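Long-range contacts in surface glycan binding protein B (Bacteroides ovatus, PDB 6E57), which binds mixed-linkage beta-glucan, probably at the bacterial cell surface, as part of a system for using cereal glucans: residues Ala55-Asp60 against Val125-Leu130; Val69-Tyr74 against Val111-Gly116; Leu350-Ser355 against Asp415-Lys420. All blocks are in the same frame, centred on the assembly; numbering follows the deposited sequence.

Contact 1. Residues Ala55-Asp60 against Val125-Leu130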
loop_
_atom_site.group_PDB
_atom_site.type_symbol
_atom_site.label_atom_id
_atom_site.label_comp_id
_atom_site.label_asym_id
_atom_site.label_seq_id
_atom_site.Cartn_x
_atom_site.Cartn_y
_atom_site.Cartn_z
ATOM N N ALA A 55 19.746 -12.315 1.939
ATOM C CA ALA A 55 19.934 -12.582 3.363
ATOM C C ALA A 55 18.694 -12.152 4.154
ATOM O O ALA A 55 18.068 -11.137 3.849
ATOM C CB ALA A 55 21.167 -11.871 3.858
ATOM N N ASN A 56 18.379 -12.943 5.185
ATOM C CA ASN A 56 17.247 -12.727 6.074
ATOM C C ASN A 56 17.683 -13.118 7.491
ATOM O O ASN A 56 17.628 -14.288 7.863
ATOM C CB ASN A 56 16.019 -13.510 5.602
ATOM C CG ASN A 56 14.741 -13.079 6.290
ATOM O OD1 ASN A 56 14.688 -12.978 7.511
ATOM N ND2 ASN A 56 13.704 -12.825 5.509
ATOM N N ILE A 57 18.122 -12.122 8.266
ATOM C CA ILE A 57 18.806 -12.348 9.543
ATOM C C ILE A 57 18.229 -11.397 10.595
ATOM O O ILE A 57 17.440 -10.512 10.271
ATOM C CB ILE A 57 20.338 -12.208 9.385
ATOM C CG1 ILE A 57 20.761 -10.881 8.740
ATOM C CG2 ILE A 57 20.900 -13.397 8.621
ATOM C CD1 ILE A 57 21.114 -9.791 9.726
ATOM N N SER A 58 18.620 -11.620 11.856
ATOM C CA SER A 58 18.177 -10.816 12.995
ATOM C C SER A 58 19.146 -9.652 13.235
ATOM O O SER A 58 20.316 -9.712 12.874
ATOM C CB SER A 58 18.032 -11.665 14.227
ATOM O OG SER A 58 16.968 -12.590 14.071
ATOM N N ARG A 59 18.627 -8.609 13.888
ATOM C CA ARG A 59 19.328 -7.340 14.120
ATOM C C ARG A 59 20.596 -7.571 14.962
ATOM O O ARG A 59 21.559 -6.814 14.836
ATOM C CB ARG A 59 18.327 -6.339 14.721
ATOM C CG ARG A 59 18.868 -5.399 15.790
ATOM C CD ARG A 59 18.636 -5.928 17.194
ATOM N NE ARG A 59 19.390 -5.166 18.179
ATOM C CZ ARG A 59 19.123 -5.118 19.478
ATOM N NH1 ARG A 59 18.028 -5.680 19.958
ATOM N NH2 ARG A 59 19.954 -4.498 20.296
ATOM N N ASP A 60 20.593 -8.613 15.805
ATOM C CA ASP A 60 21.734 -8.953 16.676
ATOM C C ASP A 60 22.779 -9.769 15.900
ATOM O O ASP A 60 23.959 -9.725 16.230
ATOM C CB ASP A 60 21.282 -9.683 17.947
ATOM C CG ASP A 60 20.454 -10.942 17.727
ATOM O OD1 ASP A 60 20.090 -11.224 16.564
ATOM O OD2 ASP A 60 20.166 -11.627 18.729
ATOM N N VAL A 125 18.671 -7.385 1.495
ATOM C CA VAL A 125 19.053 -7.917 2.799
ATOM C C VAL A 125 17.989 -7.470 3.808
ATOM O O VAL A 125 17.819 -6.274 4.052
ATOM C CB VAL A 125 20.462 -7.449 3.210
ATOM C CG1 VAL A 125 20.761 -7.747 4.672
ATOM C CG2 VAL A 125 21.536 -8.047 2.313
ATOM N N VAL A 126 17.269 -8.443 4.374
ATOM C CA VAL A 126 16.221 -8.174 5.343
ATOM C C VAL A 126 16.792 -8.430 6.743
ATOM O O VAL A 126 17.309 -9.512 7.025
ATOM C CB VAL A 126 14.962 -9.019 5.063
ATOM C CG1 VAL A 126 13.841 -8.720 6.049
ATOM C CG2 VAL A 126 14.476 -8.832 3.634
ATOM N N VAL A 127 16.696 -7.406 7.599
ATOM C CA VAL A 127 17.187 -7.444 8.972
ATOM C C VAL A 127 15.991 -7.228 9.908
ATOM O O VAL A 127 15.443 -6.127 9.980
ATOM C CB VAL A 127 18.293 -6.393 9.191
ATOM C CG1 VAL A 127 18.924 -6.514 10.568
ATOM C CG2 VAL A 127 19.358 -6.468 8.106
ATOM N N ASN A 128 15.589 -8.296 10.607
ATOM C CA ASN A 128 14.393 -8.301 11.452
ATOM C C ASN A 128 14.741 -7.785 12.845
ATOM O O ASN A 128 15.816 -8.072 13.366
ATOM C CB ASN A 128 13.776 -9.697 11.553
ATOM C CG ASN A 128 13.480 -10.301 10.198
ATOM O OD1 ASN A 128 12.680 -9.762 9.434
ATOM N ND2 ASN A 128 14.121 -11.414 9.891
ATOM N N PRO A 129 13.835 -7.028 13.501
ATOM C CA PRO A 129 14.070 -6.568 14.870
ATOM C C PRO A 129 13.831 -7.697 15.884
ATOM O O PRO A 129 13.255 -8.723 15.532
ATOM C CB PRO A 129 13.038 -5.442 15.027
ATOM C CG PRO A 129 11.885 -5.872 14.141
ATOM C CD PRO A 129 12.532 -6.592 12.975
ATOM N N LEU A 130 14.288 -7.496 17.123
ATOM C CA LEU A 130 13.924 -8.372 18.230
ATOM C C LEU A 130 12.530 -7.979 18.736
ATOM O O LEU A 130 12.044 -6.876 18.470
ATOM C CB LEU A 130 14.977 -8.263 19.335
ATOM C CG LEU A 130 16.386 -8.711 18.940
ATOM C CD1 LEU A 130 17.311 -8.731 20.149
ATOM C CD2 LEU A 130 16.360 -10.077 18.270
#
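Ala55 and Val126 open the pairing of two parallel strands, 55-58 and 125-128. The bond runs from Val126 N to Ala55 O over 2.9 Å. In return, Ile57 N donates to Val126 O at 3.0 Å, so Val126 bonds to the strand on both sides of Asn56. That donor meets the carbonyl almost head-on, with a C=O...N angle of 166°. Asn128 N returns a bond to Ile57 O at 2.9 Å, and this donor lies in the carbonyl plane. The last bond of the series, Arg59 N to Asn128 O, is weak and bent. Ala55 O, Val126 O and Ile57 O each also receive a CA-H...O contact, from Val125, Asn56 and Val127 respectively. Strand 53-58 is an outermost strand of the five-stranded mixed sheet. Val125 and Val127 bond on to Tyr105 and Gly103.

Two side-chain amides add a bond of their own. Asn128 ND2 donates to Asn56 OD1 at 2.9 Å. The acceptor sits in the amide plane of Asn128, and the two amide planes are turned 41° apart. Asn56 CG is anti to the backbone N (chi1 -167°). The rotation about CB-CG then turns OD1 to Asn128 and leaves ND2 beside Val126. On the face of Ala55 and Ile57, Ile57 CD1 packs on Val127 CG1 at 4.0 Å. Leu100 and Tyr105 also touch Val127 there.

Past the strands, the Arg59 chain bends at chi2 and crosses Leu130 at about a right angle. Leu130 CD1 lies obliquely against the guanidinium. Arg59 NH1 forms a salt bridge with Asp133, which also takes a weak bond from Leu130 N. The backbone bonds thus hold the edge strand, the asparagine bond adds to them on the more open face, and the Arg59 charge is probably offset outside the strand pair.

Contact 2. Residues Val69-Tyr74 against Val111-Gly116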
loop_
_atom_site.group_PDB
_atom_site.type_symbol
_atom_site.label_atom_id
_atom_site.label_comp_id
_atom_site.label_asym_id
_atom_site.label_seq_id
_atom_site.Cartn_x
_atom_site.Cartn_y
_atom_site.Cartn_z
ATOM N N VAL A 69 35.552 -17.051 -6.049
ATOM C CA VAL A 69 35.606 -16.259 -7.275
ATOM C C VAL A 69 36.764 -16.745 -8.159
ATOM O O VAL A 69 37.804 -17.173 -7.662
ATOM C CB VAL A 69 35.740 -14.759 -6.947
ATOM C CG1 VAL A 69 35.657 -13.895 -8.196
ATOM C CG2 VAL A 69 34.711 -14.309 -5.922
ATOM N N THR A 70 36.552 -16.669 -9.479
ATOM C CA THR A 70 37.575 -16.888 -10.507
ATOM C C THR A 70 37.782 -15.569 -11.250
ATOM O O THR A 70 36.808 -14.863 -11.505
ATOM C CB THR A 70 37.158 -18.017 -11.461
ATOM O OG1 THR A 70 36.827 -19.157 -10.669
ATOM C CG2 THR A 70 38.226 -18.391 -12.467
ATOM N N PRO A 71 39.036 -15.213 -11.576
ATOM C CA PRO A 71 40.259 -15.919 -11.212
ATOM C C PRO A 71 40.680 -15.704 -9.749
ATOM O O PRO A 71 40.483 -14.617 -9.200
ATOM C CB PRO A 71 41.334 -15.329 -12.138
ATOM C CG PRO A 71 40.792 -13.971 -12.488
ATOM C CD PRO A 71 39.305 -14.209 -12.611
ATOM N N LYS A 72 41.292 -16.741 -9.162
ATOM C CA LYS A 72 41.614 -16.828 -7.728
ATOM C C LYS A 72 42.237 -15.519 -7.220
ATOM O O LYS A 72 41.667 -14.852 -6.347
ATOM C CB LYS A 72 42.584 -17.986 -7.466
ATOM C CG LYS A 72 41.999 -19.387 -7.591
ATOM C CD LYS A 72 43.041 -20.484 -7.444
ATOM C CE LYS A 72 42.549 -21.851 -7.876
ATOM N NZ LYS A 72 42.445 -21.964 -9.351
ATOM N N ASP A 73 43.403 -15.166 -7.780
ATOM C CA ASP A 73 44.317 -14.180 -7.189
ATOM C C ASP A 73 44.262 -12.833 -7.927
ATOM O O ASP A 73 45.077 -11.953 -7.640
ATOM C CB ASP A 73 45.765 -14.685 -7.207
ATOM C CG ASP A 73 45.950 -16.135 -6.784
ATOM O OD1 ASP A 73 45.641 -17.029 -7.600
ATOM O OD2 ASP A 73 46.415 -16.358 -5.648
ATOM N N TYR A 74 43.317 -12.663 -8.860
ATOM C CA TYR A 74 43.324 -11.503 -9.759
ATOM C C TYR A 74 41.958 -10.800 -9.771
ATOM O O TYR A 74 41.621 -10.134 -10.749
ATOM C CB TYR A 74 43.726 -11.936 -11.173
ATOM C CG TYR A 74 45.085 -12.581 -11.287
ATOM C CD1 TYR A 74 46.246 -11.834 -11.163
ATOM C CD2 TYR A 74 45.215 -13.938 -11.543
ATOM C CE1 TYR A 74 47.499 -12.417 -11.279
ATOM C CE2 TYR A 74 46.461 -14.537 -11.662
ATOM C CZ TYR A 74 47.608 -13.775 -11.530
ATOM O OH TYR A 74 48.837 -14.356 -11.641
ATOM N N VAL A 111 32.240 -7.377 -8.628
ATOM C CA VAL A 111 33.514 -8.064 -8.791
ATOM C C VAL A 111 34.198 -7.507 -10.044
ATOM O O VAL A 111 33.577 -7.421 -11.101
ATOM C CB VAL A 111 33.314 -9.589 -8.892
ATOM C CG1 VAL A 111 34.635 -10.326 -9.060
ATOM C CG2 VAL A 111 32.545 -10.136 -7.699
ATOM N N GLU A 112 35.474 -7.128 -9.904
ATOM C CA GLU A 112 36.287 -6.623 -11.010
ATOM C C GLU A 112 37.638 -7.349 -11.013
ATOM O O GLU A 112 38.234 -7.575 -9.960
ATOM C CB GLU A 112 36.483 -5.111 -10.887
ATOM C CG GLU A 112 36.900 -4.447 -12.187
ATOM C CD GLU A 112 37.235 -2.970 -12.067
ATOM O OE1 GLU A 112 37.959 -2.607 -11.120
ATOM O OE2 GLU A 112 36.769 -2.186 -12.919
ATOM N N THR A 113 38.104 -7.709 -12.213
ATOM C CA THR A 113 39.409 -8.340 -12.398
ATOM C C THR A 113 40.446 -7.250 -12.697
ATOM O O THR A 113 40.094 -6.089 -12.902
ATOM C CB THR A 113 39.349 -9.438 -13.470
ATOM O OG1 THR A 113 40.590 -10.141 -13.436
ATOM C CG2 THR A 113 39.101 -8.923 -14.871
ATOM N N VAL A 114 41.722 -7.645 -12.724
ATOM C CA VAL A 114 42.843 -6.716 -12.922
ATOM C C VAL A 114 42.761 -6.076 -14.319
ATOM O O VAL A 114 43.161 -4.926 -14.486
ATOM C CB VAL A 114 44.207 -7.398 -12.693
ATOM C CG1 VAL A 114 44.358 -7.889 -11.260
ATOM C CG2 VAL A 114 44.471 -8.528 -13.681
ATOM N N LYS A 115 42.242 -6.819 -15.307
ATOM C CA LYS A 115 42.114 -6.332 -16.691
ATOM C C LYS A 115 40.724 -5.718 -16.937
ATOM O O LYS A 115 40.354 -5.469 -18.085
ATOM C CB LYS A 115 42.437 -7.460 -17.677
ATOM C CG LYS A 115 43.925 -7.677 -17.938
ATOM C CD LYS A 115 44.494 -6.846 -19.083
ATOM C CE LYS A 115 44.964 -5.460 -18.682
ATOM N NZ LYS A 115 46.336 -5.472 -18.119
ATOM N N GLY A 116 39.960 -5.472 -15.864
ATOM C CA GLY A 116 38.836 -4.528 -15.883
ATOM C C GLY A 116 37.487 -5.170 -16.175
ATOM O O GLY A 116 36.463 -4.489 -16.103
#
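Tyr74 has the most surface buried here, and its backbone carbonyl does most of the work. Thr113 OG1 donates to Tyr74 O at 2.9 Å. The hydroxyl comes in tilted 32° from the carbonyl plane. Val114 N adds a weak bond to the same oxygen at 3.2 Å, and Thr113 CA lends a CA-H...O contact. One carbonyl is therefore gripped by two neighbouring residues of the other chain segment.

Thr113 reaches it because OG1 is held opposite its own backbone N (chi1 -171°). Pro71 CG lies 4.0 Å from Thr113 OG1, its ring crossing the threonine side chain. Pro71 follows a cis peptide bond and begins a type I turn that ends at Tyr74. Thr113 starts a second type I turn, closed by a bond from Gly116 N to Thr113 O.

Val114 CG1 lies 4.1 Å from Tyr74 CB, at the edge of the ring and near its plane. Farther in, Val69 and Val111 meet tip to tip, their CG1 atoms 3.8 Å apart.

The contact joins strand 63-70 of the three-stranded sheet to strand 103-113 of the five-stranded one. The sheets pack face to face as a beta sandwich, the two valines between them and the turns at one end. Val111 also packs on Val77 of strand 75-81 and Ile38 of strand 37-40, while Glu32 lies by Tyr74 and Val114.

Contact 3. Residues Leu350-Ser355 against Asp415-Lys420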
loop_
_atom_site.group_PDB
_atom_site.type_symbol
_atom_site.label_atom_id
_atom_site.label_comp_id
_atom_site.label_asym_id
_atom_site.label_seq_id
_atom_site.Cartn_x
_atom_site.Cartn_y
_atom_site.Cartn_z
ATOM N N LEU A 350 -22.993 -5.271 -7.147
ATOM C CA LEU A 350 -24.197 -5.004 -6.377
ATOM C C LEU A 350 -23.775 -4.402 -5.034
ATOM O O LEU A 350 -22.762 -4.814 -4.469
ATOM C CB LEU A 350 -24.980 -6.307 -6.182
ATOM C CG LEU A 350 -26.392 -6.149 -5.620
ATOM C CD1 LEU A 350 -27.351 -5.644 -6.684
ATOM C CD2 LEU A 350 -26.898 -7.461 -5.049
ATOM N N LYS A 351 -24.550 -3.419 -4.559
ATOM C CA LYS A 351 -24.331 -2.757 -3.274
ATOM C C LYS A 351 -25.653 -2.743 -2.501
ATOM O O LYS A 351 -26.670 -2.346 -3.043
ATOM C CB LYS A 351 -23.824 -1.326 -3.481
ATOM C CG LYS A 351 -23.649 -0.500 -2.210
ATOM C CD LYS A 351 -23.354 0.967 -2.463
ATOM C CE LYS A 351 -21.985 1.205 -3.069
ATOM N NZ LYS A 351 -21.741 2.642 -3.342
ATOM N N VAL A 352 -25.614 -3.180 -1.240
ATOM C CA VAL A 352 -26.759 -3.115 -0.340
ATOM C C VAL A 352 -26.399 -2.192 0.828
ATOM O O VAL A 352 -25.503 -2.521 1.611
ATOM C CB VAL A 352 -27.160 -4.511 0.172
ATOM C CG1 VAL A 352 -28.374 -4.442 1.087
ATOM C CG2 VAL A 352 -27.404 -5.484 -0.970
ATOM N N VAL A 353 -27.087 -1.046 0.922
ATOM C CA VAL A 353 -26.957 -0.131 2.056
ATOM C C VAL A 353 -27.929 -0.592 3.148
ATOM O O VAL A 353 -29.136 -0.636 2.924
ATOM C CB VAL A 353 -27.220 1.335 1.659
ATOM C CG1 VAL A 353 -27.037 2.286 2.837
ATOM C CG2 VAL A 353 -26.354 1.769 0.485
ATOM N N TYR A 354 -27.381 -0.917 4.324
ATOM C CA TYR A 354 -28.140 -1.502 5.425
ATOM C C TYR A 354 -27.968 -0.629 6.672
ATOM O O TYR A 354 -26.957 0.046 6.820
ATOM C CB TYR A 354 -27.689 -2.943 5.685
ATOM C CG TYR A 354 -26.239 -3.082 6.078
ATOM C CD1 TYR A 354 -25.244 -3.207 5.120
ATOM C CD2 TYR A 354 -25.854 -3.075 7.410
ATOM C CE1 TYR A 354 -23.907 -3.315 5.474
ATOM C CE2 TYR A 354 -24.524 -3.193 7.780
ATOM C CZ TYR A 354 -23.547 -3.311 6.810
ATOM O OH TYR A 354 -22.239 -3.425 7.176
ATOM N N SER A 355 -28.970 -0.647 7.555
ATOM C CA SER A 355 -28.887 0.029 8.840
ATOM C C SER A 355 -29.402 -0.904 9.941
ATOM O O SER A 355 -30.212 -1.790 9.689
ATOM C CB SER A 355 -29.623 1.347 8.830
ATOM O OG SER A 355 -30.994 1.171 8.507
ATOM N N ASP A 415 -31.969 -0.313 3.021
ATOM C CA ASP A 415 -32.304 1.090 2.744
ATOM C C ASP A 415 -32.080 1.438 1.264
ATOM O O ASP A 415 -32.760 2.318 0.735
ATOM C CB ASP A 415 -31.497 2.036 3.638
ATOM C CG ASP A 415 -31.788 1.896 5.124
ATOM O OD1 ASP A 415 -32.975 1.719 5.474
ATOM O OD2 ASP A 415 -30.822 1.974 5.923
ATOM N N LEU A 416 -31.111 0.781 0.613
ATOM C CA LEU A 416 -30.803 1.023 -0.802
ATOM C C LEU A 416 -30.158 -0.226 -1.420
ATOM O O LEU A 416 -29.425 -0.956 -0.757
ATOM C CB LEU A 416 -29.866 2.231 -0.903
ATOM C CG LEU A 416 -29.770 2.889 -2.280
ATOM C CD1 LEU A 416 -31.033 3.675 -2.595
ATOM C CD2 LEU A 416 -28.551 3.792 -2.366
ATOM N N VAL A 417 -30.458 -0.468 -2.700
ATOM C CA VAL A 417 -29.754 -1.459 -3.505
ATOM C C VAL A 417 -29.406 -0.810 -4.847
ATOM O O VAL A 417 -30.296 -0.306 -5.539
ATOM C CB VAL A 417 -30.579 -2.745 -3.709
ATOM C CG1 VAL A 417 -29.807 -3.777 -4.514
ATOM C CG2 VAL A 417 -31.047 -3.336 -2.389
ATOM N N THR A 418 -28.113 -0.828 -5.193
ATOM C CA THR A 418 -27.613 -0.256 -6.438
ATOM C C THR A 418 -26.756 -1.288 -7.176
ATOM O O THR A 418 -26.354 -2.295 -6.602
ATOM C CB THR A 418 -26.810 1.027 -6.184
ATOM O OG1 THR A 418 -25.567 0.680 -5.571
ATOM C CG2 THR A 418 -27.548 2.021 -5.313
ATOM N N VAL A 419 -26.490 -1.005 -8.455
ATOM C CA VAL A 419 -25.591 -1.796 -9.292
ATOM C C VAL A 419 -24.826 -0.831 -10.206
ATOM O O VAL A 419 -25.352 0.226 -10.551
ATOM C CB VAL A 419 -26.366 -2.859 -10.097
ATOM C CG1 VAL A 419 -27.381 -2.235 -11.043
ATOM C CG2 VAL A 419 -25.429 -3.783 -10.856
ATOM N N LYS A 420 -23.594 -1.195 -10.588
ATOM C CA LYS A 420 -22.795 -0.386 -11.528
ATOM C C LYS A 420 -21.971 -1.297 -12.446
ATOM O O LYS A 420 -21.316 -2.230 -11.993
ATOM C CB LYS A 420 -21.913 0.609 -10.769
ATOM C CG LYS A 420 -20.961 0.010 -9.745
ATOM C CD LYS A 420 -20.235 1.065 -8.935
ATOM C CE LYS A 420 -19.377 0.487 -7.828
ATOM N NZ LYS A 420 -18.876 1.544 -6.915
HETATM O O HOH W 1 -20.314 3.998 -5.198
#
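A classic beta bulge marks this antiparallel strand pair, with Asp415 and Leu416 both facing Val353. Asp415 N gives a bond of 2.9 Å to Val353 O, nearly in line with the carbonyl. Leu416 N adds a weak one to the same oxygen. Val353 N returns a bond to Leu416 O, and Lys351 and Thr418 exchange two backbone bonds.

Ser355 OG donates to Asp415 OD2 at 2.7 Å, and OD2 receives it with its syn lone pair. OD1 is hydrogen-bonded to ND1 of His317. With an alanine in place of Asp415, the Ser355 hydroxyl and His317 would probably both lose their partner beside the bulge.

Val353 and Leu416 lie side by side, CB to CB 3.8 Å. On the opposite face, Leu350 CD1 meets Val417 CG1 at 3.8 Å. The Lys351 chain runs alongside Thr418, with CB 3.4 Å from OG1. Glu310 takes both the Lys351 ammonium and the Thr418 hydroxyl. A water bonded to Lys351 NZ at 2.7 Å is held weakly by Lys420 NZ.

The Leu350 face packs inward on Leu367 and Phe405, in the region that holds the glycan pocket. The classic bulge is a common irregularity of antiparallel pairs; strand 412-419 carries it between partners on both sides.

Overall arrangement
Contacts 1 and 2 belong to the same N-terminal region, their centres about 31 Å apart. Contact 1 adds an outermost strand to the five-stranded sheet. Contact 2 instead bridges that sheet and the three-stranded one, through turns. Strands 103-113 and 118-128, one from each contact, are neighbours. Contact 3 lies on the far side of the chain's centre, about 35 Å from contact 1 between nearest atoms. Contact 1 is a surface contact, and its side-chain amide bond lies on the more open face of an edge strand. Contacts 2 and 3 are partly buried. Contact 3 has an inner apolar face and charged groups on the other. Contact 2 is apolar between the sheets and polar at its turns.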